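Local coordinates for protein enterotoxin-like toxin X (Staphylococcus aureus, PDB 5U75) that inhibits phagocytosis and killing by human neutrophils, binding several of their surface glycoproteins in a sialic acid-dependent manner, at residues T130-S133 and H134-L137; F101-I104 and S105-L108. All blocks are in the same frame, centred on the assembly; numbering follows the deposited sequence.

Contact 1. Residues T130-S133 and H134-L137; sequences TLES and HKEL. With SIA (N-acetyl-alpha-neuraminic acid), chain B; GAL (beta-D-galactopyranose), chain C; FUC (alpha-L-fucopyranose), chain D.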
loop_
_atom_site.group_PDB
_atom_site.type_symbol
_atom_site.label_atom_id
_atom_site.label_comp_id
_atom_site.label_asym_id
_atom_site.label_seq_id
_atom_site.Cartn_x
_atom_site.Cartn_y
_atom_site.Cartn_z
ATOM N N THR A 130 -10.157 4.152 -2.612
ATOM C CA THR A 130 -10.100 2.713 -2.795
ATOM C C THR A 130 -9.090 2.328 -3.866
ATOM O O THR A 130 -9.140 2.829 -4.987
ATOM C CB THR A 130 -11.492 2.127 -3.170
ATOM O OG1 THR A 130 -12.461 2.521 -2.201
ATOM C CG2 THR A 130 -11.422 0.612 -3.265
ATOM N N LEU A 131 -8.180 1.444 -3.493
ATOM C CA LEU A 131 -7.128 0.955 -4.330
ATOM C C LEU A 131 -7.361 -0.515 -4.632
ATOM O O LEU A 131 -7.101 -1.386 -3.796
ATOM C CB LEU A 131 -5.772 1.132 -3.642
ATOM C CG LEU A 131 -5.520 2.496 -2.993
ATOM C CD1 LEU A 131 -4.164 2.428 -2.309
ATOM C CD2 LEU A 131 -5.565 3.638 -3.996
ATOM N N GLU A 132 -7.801 -0.787 -5.854
ATOM C CA GLU A 132 -8.033 -2.162 -6.286
ATOM C C GLU A 132 -6.705 -2.862 -6.560
ATOM O O GLU A 132 -5.942 -2.433 -7.432
ATOM C CB GLU A 132 -8.923 -2.169 -7.529
ATOM C CG GLU A 132 -10.265 -1.523 -7.334
ATOM C CD GLU A 132 -11.175 -1.742 -8.528
ATOM O OE1 GLU A 132 -11.620 -2.895 -8.690
ATOM O OE2 GLU A 132 -11.427 -0.779 -9.289
ATOM N N SER A 133 -6.437 -3.962 -5.845
ATOM C CA SER A 133 -5.104 -4.542 -5.815
ATOM C C SER A 133 -4.673 -5.293 -7.058
ATOM O O SER A 133 -3.508 -5.542 -7.242
ATOM C CB SER A 133 -4.937 -5.460 -4.602
ATOM O OG SER A 133 -5.766 -6.609 -4.721
ATOM N N HIS A 134 -5.631 -5.698 -7.884
ATOM C CA HIS A 134 -5.358 -6.558 -9.031
ATOM C C HIS A 134 -4.814 -5.803 -10.257
ATOM O O HIS A 134 -4.421 -6.436 -11.247
ATOM C CB HIS A 134 -6.636 -7.340 -9.405
ATOM C CG HIS A 134 -7.726 -6.493 -9.969
ATOM N ND1 HIS A 134 -8.592 -5.757 -9.189
ATOM C CD2 HIS A 134 -8.083 -6.253 -11.255
ATOM C CE1 HIS A 134 -9.451 -5.128 -9.965
ATOM N NE2 HIS A 134 -9.152 -5.402 -11.223
ATOM N N LYS A 135 -4.782 -4.471 -10.189
ATOM C CA LYS A 135 -4.349 -3.651 -11.298
ATOM C C LYS A 135 -3.698 -2.370 -10.770
ATOM O O LYS A 135 -3.838 -2.033 -9.596
ATOM C CB LYS A 135 -5.546 -3.309 -12.201
ATOM C CG LYS A 135 -6.663 -2.538 -11.527
ATOM C CD LYS A 135 -7.854 -2.273 -12.430
ATOM C CE LYS A 135 -8.897 -1.437 -11.711
ATOM N NZ LYS A 135 -10.170 -1.266 -12.466
ATOM N N GLU A 136 -3.015 -1.656 -11.657
ATOM C CA GLU A 136 -2.377 -0.390 -11.290
ATOM C C GLU A 136 -3.423 0.674 -10.977
ATOM O O GLU A 136 -4.570 0.581 -11.383
ATOM C CB GLU A 136 -1.446 0.085 -12.424
ATOM C CG GLU A 136 -0.283 -0.847 -12.661
ATOM C CD GLU A 136 0.629 -0.394 -13.796
ATOM O OE1 GLU A 136 0.958 0.807 -13.857
ATOM O OE2 GLU A 136 1.030 -1.249 -14.620
ATOM N N LEU A 137 -3.029 1.697 -10.219
ATOM C CA LEU A 137 -3.876 2.878 -10.054
ATOM C C LEU A 137 -4.208 3.462 -11.425
ATOM O O LEU A 137 -3.312 3.592 -12.270
ATOM C CB LEU A 137 -3.125 3.945 -9.250
ATOM C CG LEU A 137 -3.838 5.242 -8.892
ATOM C CD1 LEU A 137 -4.945 5.008 -7.887
ATOM C CD2 LEU A 137 -2.824 6.252 -8.345
HETATM C C1 SIA B . -13.174 5.525 -4.064
HETATM C C2 SIA B . -14.111 6.447 -4.854
HETATM C C3 SIA B . -15.329 6.887 -4.031
HETATM C C4 SIA B . -14.932 7.833 -2.904
HETATM C C5 SIA B . -14.079 9.015 -3.395
HETATM C C6 SIA B . -12.925 8.483 -4.232
HETATM C C7 SIA B . -12.012 9.500 -4.921
HETATM C C8 SIA B . -11.015 8.809 -5.844
HETATM C C9 SIA B . -9.883 9.747 -6.236
HETATM C C10 SIA B . -13.394 11.102 -2.330
HETATM C C11 SIA B . -12.868 11.750 -1.094
HETATM N N5 SIA B . -13.584 9.774 -2.258
HETATM O O1A SIA B . -13.671 4.717 -3.255
HETATM O O1B SIA B . -11.928 5.582 -4.287
HETATM O O4 SIA B . -16.062 8.370 -2.223
HETATM O O6 SIA B . -13.399 7.634 -5.276
HETATM O O7 SIA B . -12.789 10.490 -5.625
HETATM O O8 SIA B . -10.415 7.678 -5.196
HETATM O O9 SIA B . -9.212 9.200 -7.361
HETATM O O10 SIA B . -13.605 11.764 -3.352
HETATM C C1 GAL C . -12.988 5.159 -9.413
HETATM C C2 GAL C . -14.003 5.613 -8.378
HETATM C C3 GAL C . -13.484 5.353 -6.962
HETATM C C4 GAL C . -13.087 3.879 -6.841
HETATM C C5 GAL C . -12.086 3.480 -7.917
HETATM C C6 GAL C . -11.731 2.006 -7.790
HETATM O O2 GAL C . -14.316 6.992 -8.549
HETATM O O3 GAL C . -14.508 5.721 -6.021
HETATM O O4 GAL C . -14.274 3.094 -6.915
HETATM O O5 GAL C . -12.604 3.783 -9.217
HETATM O O6 GAL C . -10.767 1.595 -8.762
HETATM C C1 FUC D . -14.254 2.045 -12.605
HETATM C C2 FUC D . -13.981 0.630 -12.099
HETATM C C3 FUC D . -14.057 0.574 -10.579
HETATM C C4 FUC D . -15.398 1.097 -10.104
HETATM C C5 FUC D . -15.576 2.519 -10.623
HETATM C C6 FUC D . -16.901 3.136 -10.213
HETATM O O2 FUC D . -12.677 0.204 -12.486
HETATM O O3 FUC D . -13.831 -0.771 -10.147
HETATM O O4 FUC D . -16.432 0.228 -10.587
HETATM O O5 FUC D . -15.461 2.560 -12.045
#
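OE2 of E132 is gripped by three groups, two sugar hydroxyls and the ammonium group of K135. The galactose O6 hydroxyl donates a hydrogen bond to E132 OE2, 2.5 Å away, and the fucose O3 donates to the same oxygen of E132 at 2.6 Å. K135 NZ adds a long, weak hydrogen bond of 3.5 Å to E132 OE2 as part of a salt bridge. Its shorter bond is to the sugar, since K135 NZ donates to fucose O2 at 2.9 Å. The lysine chain reaches this position fully extended beyond CG, although CG itself sits between the backbone N and carbonyl carbon (chi1 60°). The nearby positive charge probably favours the carboxylate form of E132. E132 OE1 lies in the plane of the H134 ring at its edge, 3.4 Å from H134 CE1; the two side chains run alongside each other, and the carboxylate and ring planes are turned 71° apart. Two residues earlier on the strand, T130 takes the sialic acid carboxylate with two donors: its backbone N to O1B and T130 OG1 to sialic acid O1A, the latter at 2.7 Å. On the buried side, L131 CD2 meets L137 CD1 where the chain folds back, and both leucines touch helix 92-104. A type I turn from E132 to K135 thus brings strand and loop residues together in the V-shaped sialyl Lewis X site of the C-terminal beta-grasp domain.

Contact 2. Residues F101-I104 and S105-L108; sequences FAHI and SYGL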
loop_
_atom_site.group_PDB
_atom_site.type_symbol
_atom_site.label_atom_id
_atom_site.label_comp_id
_atom_site.label_asym_id
_atom_site.label_seq_id
_atom_site.Cartn_x
_atom_site.Cartn_y
_atom_site.Cartn_z
ATOM N N PHE A 101 3.948 -0.379 -1.630
ATOM C CA PHE A 101 5.297 -0.760 -1.214
ATOM C C PHE A 101 5.311 -1.477 0.150
ATOM O O PHE A 101 5.948 -2.525 0.310
ATOM C CB PHE A 101 6.207 0.482 -1.176
ATOM C CG PHE A 101 7.622 0.182 -0.803
ATOM C CD1 PHE A 101 8.011 0.116 0.536
ATOM C CD2 PHE A 101 8.589 -0.021 -1.792
ATOM C CE1 PHE A 101 9.333 -0.149 0.887
ATOM C CE2 PHE A 101 9.908 -0.278 -1.443
ATOM C CZ PHE A 101 10.284 -0.341 -0.108
ATOM N N ALA A 102 4.565 -0.927 1.111
ATOM C CA ALA A 102 4.413 -1.544 2.437
ATOM C C ALA A 102 3.766 -2.936 2.367
ATOM O O ALA A 102 4.169 -3.858 3.091
ATOM C CB ALA A 102 3.627 -0.632 3.344
ATOM N N HIS A 103 2.797 -3.100 1.473
ATOM C CA HIS A 103 2.213 -4.441 1.227
ATOM C C HIS A 103 3.195 -5.428 0.624
ATOM O O HIS A 103 3.271 -6.591 1.064
ATOM C CB HIS A 103 0.957 -4.350 0.369
ATOM C CG HIS A 103 -0.215 -3.772 1.086
ATOM N ND1 HIS A 103 -1.225 -4.550 1.608
ATOM C CD2 HIS A 103 -0.535 -2.493 1.396
ATOM C CE1 HIS A 103 -2.123 -3.777 2.183
ATOM N NE2 HIS A 103 -1.730 -2.523 2.069
ATOM N N ILE A 104 3.964 -4.980 -0.369
ATOM C CA ILE A 104 5.014 -5.802 -0.953
ATOM C C ILE A 104 5.974 -6.317 0.126
ATOM O O ILE A 104 6.433 -7.478 0.038
ATOM C CB ILE A 104 5.756 -5.076 -2.119
ATOM C CG1 ILE A 104 4.830 -4.983 -3.337
ATOM C CG2 ILE A 104 7.072 -5.795 -2.479
ATOM C CD1 ILE A 104 5.347 -4.122 -4.471
ATOM N N SER A 105 6.247 -5.499 1.154
ATOM C CA SER A 105 7.137 -5.920 2.263
ATOM C C SER A 105 6.645 -7.111 3.099
ATOM O O SER A 105 7.437 -7.660 3.867
ATOM C CB SER A 105 7.462 -4.741 3.211
ATOM O OG SER A 105 6.389 -4.456 4.099
ATOM N N TYR A 106 5.359 -7.487 3.016
ATOM C CA TYR A 106 4.912 -8.763 3.621
ATOM C C TYR A 106 4.705 -9.895 2.609
ATOM O O TYR A 106 4.373 -11.018 3.006
ATOM C CB TYR A 106 3.660 -8.596 4.490
ATOM C CG TYR A 106 2.379 -8.221 3.774
ATOM C CD1 TYR A 106 1.740 -9.119 2.895
ATOM C CD2 TYR A 106 1.764 -6.999 4.012
ATOM C CE1 TYR A 106 0.572 -8.777 2.259
ATOM C CE2 TYR A 106 0.573 -6.661 3.387
ATOM C CZ TYR A 106 -0.006 -7.566 2.512
ATOM O OH TYR A 106 -1.161 -7.253 1.885
ATOM N N GLY A 107 4.836 -9.595 1.323
ATOM C CA GLY A 107 4.673 -10.600 0.275
ATOM C C GLY A 107 3.690 -10.293 -0.835
ATOM O O GLY A 107 3.550 -11.106 -1.752
ATOM N N LEU A 108 3.006 -9.144 -0.797
ATOM C CA LEU A 108 2.075 -8.818 -1.878
ATOM C C LEU A 108 2.825 -8.717 -3.215
ATOM O O LEU A 108 3.970 -8.275 -3.267
ATOM C CB LEU A 108 1.260 -7.545 -1.608
ATOM C CG LEU A 108 -0.009 -7.417 -2.466
ATOM C CD1 LEU A 108 -1.094 -8.401 -2.023
ATOM C CD2 LEU A 108 -0.559 -6.004 -2.449
#
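The H103 ring meets Y106 and its CB meets L108 CD2 at 3.6 Å, while its carbonyl oxygen ties down the chain beyond the helix. H103 ND1 and Y106 OH share a nearly straight hydrogen bond of 2.7 Å (165°), with the hydroxyl in the plane of the imidazole at its edge; either atom could be the donor. The tyrosine ring also turns one face to H103 O, which stands 3.2 Å from the ring plane, over its centre. That oxygen accepts Y106 N and L108 N from opposite faces of its carbonyl plane, the bond from L108 N to H103 O measuring 3.2 Å. The L108 N bond, together with the one from G107 N to I104 O (2.9 Å), forms a Schellman motif ending helix 92-104 of the beta-grasp domain, with G107 taking the positive phi (127°). S105 closes the last turn differently: S105 OG, between backbone N and carbonyl carbon (chi1 78°), folds back to donate to A102 O at 2.5 Å, and R81 is a second partner of this hydroxyl. I104 turns its CB away, yet I104 CG1 passes 3.4 Å from L108 O, and its CA-H also points at that oxygen. The side chains of H103 and L108 both touch L158 of strand 151-160.

Both contacts are local turns within the beta-grasp domain that follow one another along the chain, contact 2 first, with centres about 14 Å apart. Both are partly buried, but contact 2 lies nearer the centre of the chain (about 7 Å against about 10 Å, centre to centre), and contact 1 sits at the glycan-binding surface. Both involve helix 92-104: contact 2 ends it, and the leucines of contact 1 pack on it, at D96 and R100. Residues 101-108 pack largely against strands 61-72, 75-86 and 151-160, through backbone bonds and aromatic rings. In contact 1, on edge strand 128-132, buried leucines face the helix while E132, K135 and T130 bind the glycan. Only contact 1 includes residues of the ligand pocket.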